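PDB 6U4B: WbbM protein from Klebsiella pneumoniae, which is a trimeric, magnesium-binding protein, probably a bifunctional glycosyltransferase that polymerises O-antigen polysaccharide. Local coordinates for residues R104-F109 against L280-S286; I201-N205 against N263-I267. All coordinates share one frame; numbering follows the deposited sequence.

Interaction 1. Residues R104-F109 against L280-S286; sequences RRHLNF and LQRTFVS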
ATOM      1  N   ARG A 104      36.287 -13.118 -28.783  1.00 49.32           N
ATOM      2  CA  ARG A 104      37.419 -12.397 -29.353  1.00 56.50           C
ATOM      3  C   ARG A 104      38.531 -13.334 -29.812  1.00 51.77           C
ATOM      4  O   ARG A 104      39.621 -12.867 -30.158  1.00 52.03           O
ATOM      5  CB  ARG A 104      37.962 -11.373 -28.352  1.00 61.07           C
ATOM      6  CG  ARG A 104      37.277 -10.025 -28.438  1.00 71.00           C
ATOM      7  CD  ARG A 104      37.580  -9.158 -27.230  1.00 75.75           C
ATOM      8  NE  ARG A 104      38.990  -8.811 -27.115  1.00 78.81           N
ATOM      9  CZ  ARG A 104      39.480  -8.014 -26.171  1.00 80.59           C
ATOM     10  NH1 ARG A 104      40.778  -7.743 -26.134  1.00 80.01           N
ATOM     11  NH2 ARG A 104      38.668  -7.488 -25.264  1.00 80.86           N
ATOM     12  N   ARG A 105      38.289 -14.643 -29.807  1.00 49.93           N
ATOM     13  CA  ARG A 105      39.245 -15.629 -30.296  1.00 53.60           C
ATOM     14  C   ARG A 105      38.504 -16.590 -31.209  1.00 46.90           C
ATOM     15  O   ARG A 105      37.511 -17.200 -30.796  1.00 45.28           O
ATOM     16  CB  ARG A 105      39.914 -16.380 -29.140  1.00 53.84           C
ATOM     17  CG  ARG A 105      40.842 -15.524 -28.296  1.00 58.76           C
ATOM     18  CD  ARG A 105      41.124 -16.184 -26.959  1.00 66.72           C
ATOM     19  NE  ARG A 105      42.193 -15.514 -26.223  1.00 77.77           N
ATOM     20  CZ  ARG A 105      42.004 -14.520 -25.361  1.00 84.11           C
ATOM     21  NH1 ARG A 105      40.781 -14.065 -25.121  1.00 83.13           N
ATOM     22  NH2 ARG A 105      43.042 -13.978 -24.739  1.00 89.35           N
ATOM     23  N   HIS A 106      38.971 -16.715 -32.446  1.00 46.09           N
ATOM     24  CA  HIS A 106      38.288 -17.496 -33.467  1.00 50.42           C
ATOM     25  C   HIS A 106      39.286 -18.428 -34.146  1.00 56.03           C
ATOM     26  O   HIS A 106      40.477 -18.448 -33.820  1.00 51.27           O
ATOM     27  CB  HIS A 106      37.608 -16.575 -34.489  1.00 51.87           C
ATOM     28  CG  HIS A 106      36.660 -15.593 -33.876  1.00 54.81           C
ATOM     29  ND1 HIS A 106      36.763 -14.233 -34.077  1.00 57.24           N
ATOM     30  CD2 HIS A 106      35.590 -15.773 -33.066  1.00 53.96           C
ATOM     31  CE1 HIS A 106      35.799 -13.618 -33.415  1.00 57.64           C
ATOM     32  NE2 HIS A 106      35.072 -14.529 -32.794  1.00 53.87           N
ATOM     33  N   LEU A 107      38.789 -19.199 -35.108  1.00 56.26           N
ATOM     34  CA  LEU A 107      39.613 -20.103 -35.895  1.00 57.57           C
ATOM     35  C   LEU A 107      39.794 -19.547 -37.301  1.00 60.81           C
ATOM     36  O   LEU A 107      38.877 -18.942 -37.866  1.00 60.12           O
ATOM     37  CB  LEU A 107      38.987 -21.495 -35.967  1.00 55.18           C
ATOM     38  CG  LEU A 107      38.833 -22.270 -34.657  1.00 54.44           C
ATOM     39  CD1 LEU A 107      37.902 -23.451 -34.871  1.00 43.75           C
ATOM     40  CD2 LEU A 107      40.183 -22.735 -34.144  1.00 54.28           C
ATOM     41  N   ASN A 108      40.981 -19.758 -37.858  1.00 55.20           N
ATOM     42  CA  ASN A 108      41.287 -19.363 -39.228  1.00 56.40           C
ATOM     43  C   ASN A 108      40.889 -20.507 -40.152  1.00 59.16           C
ATOM     44  O   ASN A 108      41.531 -21.562 -40.161  1.00 65.07           O
ATOM     45  CB  ASN A 108      42.769 -19.021 -39.361  1.00 59.12           C
ATOM     46  CG  ASN A 108      43.177 -18.698 -40.787  1.00 70.03           C
ATOM     47  OD1 ASN A 108      42.338 -18.559 -41.678  1.00 71.18           O
ATOM     48  ND2 ASN A 108      44.479 -18.564 -41.005  1.00 71.91           N
ATOM     49  N   PHE A 109      39.829 -20.299 -40.927  1.00 60.05           N
ATOM     50  CA  PHE A 109      39.335 -21.302 -41.861  1.00 62.28           C
ATOM     51  C   PHE A 109      39.877 -21.123 -43.274  1.00 66.49           C
ATOM     52  O   PHE A 109      39.527 -21.911 -44.157  1.00 70.25           O
ATOM     53  CB  PHE A 109      37.801 -21.275 -41.901  1.00 61.00           C
ATOM     54  CG  PHE A 109      37.152 -21.497 -40.566  1.00 62.73           C
ATOM     55  CD1 PHE A 109      36.769 -20.424 -39.779  1.00 50.79           C
ATOM     56  CD2 PHE A 109      36.924 -22.780 -40.098  1.00 60.43           C
ATOM     57  CE1 PHE A 109      36.171 -20.626 -38.551  1.00 62.34           C
ATOM     58  CE2 PHE A 109      36.327 -22.990 -38.870  1.00 58.49           C
ATOM     59  CZ  PHE A 109      35.949 -21.912 -38.094  1.00 61.27           C
ATOM     60  N   LEU A 280      43.851 -25.688 -37.224  1.00 65.54           N
ATOM     61  CA  LEU A 280      43.773 -24.341 -37.763  1.00 63.92           C
ATOM     62  C   LEU A 280      44.491 -23.369 -36.836  1.00 63.88           C
ATOM     63  O   LEU A 280      44.698 -23.647 -35.652  1.00 59.66           O
ATOM     64  CB  LEU A 280      42.312 -23.908 -37.945  1.00 63.40           C
ATOM     65  CG  LEU A 280      41.407 -24.852 -38.738  1.00 62.90           C
ATOM     66  CD1 LEU A 280      39.954 -24.436 -38.584  1.00 53.07           C
ATOM     67  CD2 LEU A 280      41.808 -24.883 -40.206  1.00 56.64           C
ATOM     68  N   GLN A 281      44.867 -22.218 -37.387  1.00 62.93           N
ATOM     69  CA  GLN A 281      45.461 -21.166 -36.576  1.00 63.89           C
ATOM     70  C   GLN A 281      44.407 -20.515 -35.684  1.00 60.87           C
ATOM     71  O   GLN A 281      43.213 -20.512 -35.995  1.00 53.27           O
ATOM     72  CB  GLN A 281      46.116 -20.103 -37.463  1.00 58.62           C
ATOM     73  CG  GLN A 281      47.284 -20.597 -38.310  1.00 61.11           C
ATOM     74  CD  GLN A 281      47.987 -19.464 -39.039  1.00 69.97           C
ATOM     75  OE1 GLN A 281      47.491 -18.952 -40.043  1.00 68.28           O
ATOM     76  NE2 GLN A 281      49.144 -19.062 -38.530  1.00 71.04           N
ATOM     77  N   ARG A 282      44.863 -19.959 -34.564  1.00 61.17           N
ATOM     78  CA  ARG A 282      44.018 -19.206 -33.648  1.00 58.18           C
ATOM     79  C   ARG A 282      44.181 -17.714 -33.901  1.00 57.62           C
ATOM     80  O   ARG A 282      45.271 -17.242 -34.227  1.00 60.44           O
ATOM     81  CB  ARG A 282      44.366 -19.503 -32.186  1.00 60.36           C
ATOM     82  CG  ARG A 282      44.254 -20.957 -31.791  1.00 66.03           C
ATOM     83  CD  ARG A 282      44.477 -21.153 -30.293  1.00 70.25           C
ATOM     84  NE  ARG A 282      45.890 -21.122 -29.918  1.00 78.48           N
ATOM     85  CZ  ARG A 282      46.684 -22.189 -29.903  1.00 88.33           C
ATOM     86  NH1 ARG A 282      46.210 -23.379 -30.248  1.00 87.48           N
ATOM     87  NH2 ARG A 282      47.956 -22.069 -29.548  1.00 93.72           N
ATOM     88  N   THR A 283      43.089 -16.972 -33.740  1.00 54.77           N
ATOM     89  CA  THR A 283      43.121 -15.522 -33.856  1.00 61.10           C
ATOM     90  C   THR A 283      42.834 -14.875 -32.507  1.00 64.09           C
ATOM     91  O   THR A 283      42.258 -15.487 -31.603  1.00 64.24           O
ATOM     92  CB  THR A 283      42.110 -15.013 -34.894  1.00 59.08           C
ATOM     93  OG1 THR A 283      40.791 -15.020 -34.332  1.00 56.64           O
ATOM     94  CG2 THR A 283      42.132 -15.885 -36.143  1.00 60.15           C
ATOM     95  N   PHE A 284      43.254 -13.618 -32.380  1.00 63.94           N
ATOM     96  CA  PHE A 284      42.922 -12.807 -31.220  1.00 62.23           C
ATOM     97  C   PHE A 284      42.634 -11.383 -31.668  1.00 67.54           C
ATOM     98  O   PHE A 284      43.355 -10.824 -32.499  1.00 69.21           O
ATOM     99  CB  PHE A 284      44.042 -12.796 -30.171  1.00 60.26           C
ATOM    100  CG  PHE A 284      43.769 -11.871 -29.014  1.00 65.60           C
ATOM    101  CD1 PHE A 284      44.486 -10.695 -28.862  1.00 69.98           C
ATOM    102  CD2 PHE A 284      42.776 -12.167 -28.092  1.00 61.95           C
ATOM    103  CE1 PHE A 284      44.228  -9.839 -27.804  1.00 69.17           C
ATOM    104  CE2 PHE A 284      42.513 -11.314 -27.033  1.00 64.38           C
ATOM    105  CZ  PHE A 284      43.242 -10.150 -26.889  1.00 66.98           C
ATOM    106  N   VAL A 285      41.576 -10.806 -31.105  1.00 64.81           N
ATOM    107  CA  VAL A 285      41.144  -9.445 -31.401  1.00 68.62           C
ATOM    108  C   VAL A 285      41.540  -8.568 -30.222  1.00 68.51           C
ATOM    109  O   VAL A 285      41.030  -8.747 -29.109  1.00 62.41           O
ATOM    110  CB  VAL A 285      39.632  -9.383 -31.662  1.00 66.17           C
ATOM    111  CG1 VAL A 285      39.196  -7.956 -31.914  1.00 67.43           C
ATOM    112  CG2 VAL A 285      39.272 -10.277 -32.838  1.00 69.24           C
ATOM    113  N   SER A 286      42.443  -7.615 -30.466  1.00 71.63           N
ATOM    114  CA  SER A 286      43.039  -6.846 -29.380  1.00 75.79           C
ATOM    115  C   SER A 286      42.172  -5.683 -28.912  1.00 77.09           C
ATOM    116  O   SER A 286      42.360  -5.208 -27.787  1.00 78.13           O
ATOM    117  CB  SER A 286      44.416  -6.328 -29.804  1.00 82.28           C
ATOM    118  OG  SER A 286      44.384  -5.815 -31.124  1.00 86.60           O
TER

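Interaction 2. Residues I201-N205 against N263-I267; sequences IKTFN and NIYII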
ATOM      1  N   ILE A 201      43.332 -42.668 -21.752  1.00 58.56           N
ATOM      2  CA  ILE A 201      43.652 -41.842 -20.589  1.00 52.83           C
ATOM      3  C   ILE A 201      45.154 -41.839 -20.338  1.00 53.42           C
ATOM      4  O   ILE A 201      45.760 -40.788 -20.092  1.00 49.60           O
ATOM      5  CB  ILE A 201      42.881 -42.333 -19.351  1.00 50.81           C
ATOM      6  CG1 ILE A 201      41.373 -42.181 -19.563  1.00 45.96           C
ATOM      7  CG2 ILE A 201      43.332 -41.583 -18.107  1.00 51.59           C
ATOM      8  CD1 ILE A 201      40.540 -42.887 -18.511  1.00 46.02           C
ATOM      9  N   LYS A 202      45.776 -43.022 -20.392  1.00 51.53           N
ATOM     10  CA  LYS A 202      47.216 -43.118 -20.178  1.00 58.06           C
ATOM     11  C   LYS A 202      47.989 -42.366 -21.253  1.00 56.97           C
ATOM     12  O   LYS A 202      48.989 -41.701 -20.958  1.00 57.12           O
ATOM     13  CB  LYS A 202      47.658 -44.582 -20.157  1.00 63.73           C
ATOM     14  CG  LYS A 202      47.135 -45.402 -18.998  1.00 70.35           C
ATOM     15  CD  LYS A 202      47.805 -46.768 -18.994  1.00 72.92           C
ATOM     16  CE  LYS A 202      47.261 -47.652 -17.891  1.00 75.39           C
ATOM     17  NZ  LYS A 202      45.836 -48.010 -18.119  1.00 76.49           N
ATOM     18  N   THR A 203      47.548 -42.475 -22.508  1.00 55.80           N
ATOM     19  CA  THR A 203      48.251 -41.825 -23.609  1.00 60.09           C
ATOM     20  C   THR A 203      48.286 -40.314 -23.417  1.00 54.19           C
ATOM     21  O   THR A 203      49.344 -39.683 -23.536  1.00 51.51           O
ATOM     22  CB  THR A 203      47.584 -42.180 -24.938  1.00 60.30           C
ATOM     23  OG1 THR A 203      47.603 -43.600 -25.122  1.00 63.43           O
ATOM     24  CG2 THR A 203      48.313 -41.514 -26.097  1.00 57.90           C
ATOM     25  N   PHE A 204      47.134 -39.718 -23.109  1.00 52.81           N
ATOM     26  CA  PHE A 204      47.073 -38.271 -22.940  1.00 50.81           C
ATOM     27  C   PHE A 204      47.851 -37.823 -21.711  1.00 49.53           C
ATOM     28  O   PHE A 204      48.613 -36.851 -21.769  1.00 47.86           O
ATOM     29  CB  PHE A 204      45.621 -37.810 -22.845  1.00 47.09           C
ATOM     30  CG  PHE A 204      45.475 -36.399 -22.357  1.00 46.18           C
ATOM     31  CD1 PHE A 204      45.861 -35.335 -23.156  1.00 49.38           C
ATOM     32  CD2 PHE A 204      44.973 -36.137 -21.096  1.00 45.05           C
ATOM     33  CE1 PHE A 204      45.736 -34.030 -22.708  1.00 49.44           C
ATOM     34  CE2 PHE A 204      44.845 -34.837 -20.642  1.00 48.43           C
ATOM     35  CZ  PHE A 204      45.226 -33.782 -21.448  1.00 47.61           C
ATOM     36  N   ASN A 205      47.666 -38.517 -20.584  1.00 50.15           N
ATOM     37  CA  ASN A 205      48.325 -38.103 -19.348  1.00 49.30           C
ATOM     38  C   ASN A 205      49.842 -38.162 -19.474  1.00 54.50           C
ATOM     39  O   ASN A 205      50.548 -37.311 -18.922  1.00 59.70           O
ATOM     40  CB  ASN A 205      47.845 -38.967 -18.181  1.00 50.81           C
ATOM     41  CG  ASN A 205      46.515 -38.496 -17.618  1.00 55.14           C
ATOM     42  OD1 ASN A 205      46.160 -37.323 -17.738  1.00 52.74           O
ATOM     43  ND2 ASN A 205      45.777 -39.409 -16.995  1.00 54.77           N
ATOM     44  N   ASN A 263      40.624 -34.107 -24.943  1.00 41.81           N
ATOM     45  CA  ASN A 263      41.764 -34.806 -25.530  1.00 44.91           C
ATOM     46  C   ASN A 263      41.639 -36.315 -25.371  1.00 45.88           C
ATOM     47  O   ASN A 263      41.929 -37.067 -26.309  1.00 48.81           O
ATOM     48  CB  ASN A 263      43.061 -34.313 -24.892  1.00 44.57           C
ATOM     49  CG  ASN A 263      43.439 -32.919 -25.344  1.00 50.10           C
ATOM     50  OD1 ASN A 263      44.187 -32.751 -26.310  1.00 49.91           O
ATOM     51  ND2 ASN A 263      42.929 -31.909 -24.649  1.00 45.58           N
ATOM     52  N   ILE A 264      41.229 -36.777 -24.186  1.00 47.64           N
ATOM     53  CA  ILE A 264      41.057 -38.211 -23.962  1.00 46.15           C
ATOM     54  C   ILE A 264      40.053 -38.786 -24.953  1.00 45.78           C
ATOM     55  O   ILE A 264      40.249 -39.883 -25.494  1.00 47.92           O
ATOM     56  CB  ILE A 264      40.634 -38.471 -22.504  1.00 47.83           C
ATOM     57  CG1 ILE A 264      41.760 -38.071 -21.544  1.00 47.32           C
ATOM     58  CG2 ILE A 264      40.237 -39.926 -22.306  1.00 47.42           C
ATOM     59  CD1 ILE A 264      41.363 -38.110 -20.084  1.00 43.12           C
ATOM     60  N   TYR A 265      38.976 -38.044 -25.223  1.00 46.05           N
ATOM     61  CA  TYR A 265      37.958 -38.517 -26.155  1.00 45.17           C
ATOM     62  C   TYR A 265      38.493 -38.589 -27.581  1.00 47.82           C
ATOM     63  O   TYR A 265      38.238 -39.565 -28.294  1.00 52.75           O
ATOM     64  CB  TYR A 265      36.729 -37.608 -26.087  1.00 40.94           C
ATOM     65  CG  TYR A 265      35.649 -37.957 -27.085  1.00 45.05           C
ATOM     66  CD1 TYR A 265      34.714 -38.946 -26.809  1.00 47.58           C
ATOM     67  CD2 TYR A 265      35.563 -37.297 -28.303  1.00 48.72           C
ATOM     68  CE1 TYR A 265      33.725 -39.269 -27.721  1.00 49.96           C
ATOM     69  CE2 TYR A 265      34.580 -37.613 -29.220  1.00 49.92           C
ATOM     70  CZ  TYR A 265      33.665 -38.598 -28.925  1.00 52.68           C
ATOM     71  OH  TYR A 265      32.684 -38.910 -29.840  1.00 56.46           O
ATOM     72  N   ILE A 266      39.230 -37.563 -28.016  1.00 47.99           N
ATOM     73  CA  ILE A 266      39.761 -37.553 -29.376  1.00 51.47           C
ATOM     74  C   ILE A 266      40.782 -38.666 -29.564  1.00 52.80           C
ATOM     75  O   ILE A 266      40.773 -39.366 -30.584  1.00 52.86           O
ATOM     76  CB  ILE A 266      40.363 -36.174 -29.705  1.00 51.96           C
ATOM     77  CG1 ILE A 266      39.260 -35.123 -29.836  1.00 51.27           C
ATOM     78  CG2 ILE A 266      41.194 -36.238 -30.982  1.00 55.68           C
ATOM     79  CD1 ILE A 266      39.775 -33.736 -30.141  1.00 53.27           C
ATOM     80  N   ILE A 267      41.671 -38.853 -28.585  1.00 52.78           N
ATOM     81  CA  ILE A 267      42.703 -39.881 -28.696  1.00 57.93           C
ATOM     82  C   ILE A 267      42.068 -41.261 -28.816  1.00 57.40           C
ATOM     83  O   ILE A 267      42.549 -42.119 -29.567  1.00 59.57           O
ATOM     84  CB  ILE A 267      43.666 -39.792 -27.497  1.00 58.19           C
ATOM     85  CG1 ILE A 267      44.516 -38.521 -27.597  1.00 56.18           C
ATOM     86  CG2 ILE A 267      44.551 -41.031 -27.412  1.00 56.30           C
ATOM     87  CD1 ILE A 267      45.394 -38.281 -26.396  1.00 55.84           C
TER

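Interaction 1. Residues R104-F109 against L280-S286
Leu280 opens this contact by laying its side chain against the carbonyl of Asn108, CB lying 3.3 Å from Asn108 O, while its CD1 branch meets the ring of Phe109 at CD2 (3.8 Å). Gln281 follows with a double grip on Asn108: its carbonyl receives the backbone N, and its OE1 takes a bond from ND2 at 3.2 Å. The two side chains run alongside each other with amide planes 37° apart, and OE1 lies in the amide plane of Asn108. Glu117 and the carbonyl of Phe115 hold Gln281 NE2, while Asn108 bonds Ser110 OG through OD1 and the carbonyl of Lys112 through ND2. Arg282 starts its side chain away from Leu107, while the two backbones form a single beta bridge. At Thr283 the backbone N donates to His106 O, and a first torsion of 78° sets OG1 where it accepts the N-H of His106 at 3.1 Å; Tyr132 OH bonds both this hydroxyl and His106 ND1. Phe284 sends CE2 over one face of the Arg105 guanidinium, 3.6 Å from NH2, with the planes 48° apart. Val285 ends the pairing: its N donates to Arg104 O, and its carbonyl accepts NE of Arg104 at 2.9 Å plus a weak bond from NH1. Roughly antiparallel, the pairing is a short, irregular beta-type association in which a loop, extended from Arg105 to Asn108, runs along strand 277-285 of the N-terminal mixed sheet.

Interaction 2. Residues I201-N205 against N263-I267
Phe204 swings its ring toward Asn263 through a first torsion of 167°, with CG opposite its own backbone N, while Ile264 and Ile267 turn CG1 beside theirs, and CD1 of Ile267 thereby reaches the base of the phenylalanine. The motif is a helix-helix crossing within the helical part of the N-terminal domain: the axes of segments 201-205 and 263-267, on helices 198-206 and 253-272, approach to 8.9 Å, with their directions 121° apart. The packing between the two segments is made by side chains without hydrogen bonds. Ile267 divides its branches between two neighbours, CD1 lying 3.6 Å from Phe204 CB and CG2 4.0 Å from Thr203 CG2. Ile264 does likewise, placing CG1 3.8 Å from Phe204 CD2 and CG2 3.7 Å from Ile201 CG1. Beyond this pair, Ile201 also rests on Ile187 and Val190 of helix 180-193, so it touches both helices. The buried amide of Asn263 has its polar atoms satisfied elsewhere, OD1 by the backbone N of Tyr211 and ND2 by the carbonyl of Glu259. The amide plane is 15° from that of the Phe204 ring, and CB of Asn263 sits over one ring face, 3.4 Å from Phe204 CD1.

The two contacts illustrate how one domain combines different ways of joining distant parts of its chain. Interaction 1 relies on backbone and polar side-chain bonds along a strand, whereas interaction 2 is apolar packing between helices. They are linked through sequence, since helix 253-272 leads into strand 277-285, so segments 263-267 and 280-286 sit on consecutive elements of the chain. Interaction 2 is nested within the chain loop that interaction 1 closes. Their centres lie about 25 Å apart and their nearest atoms about 10 Å, without touching. Both lie away from the magnesium site of Asp406, Asp408 and His560, which lies in the C-terminal part of the chain.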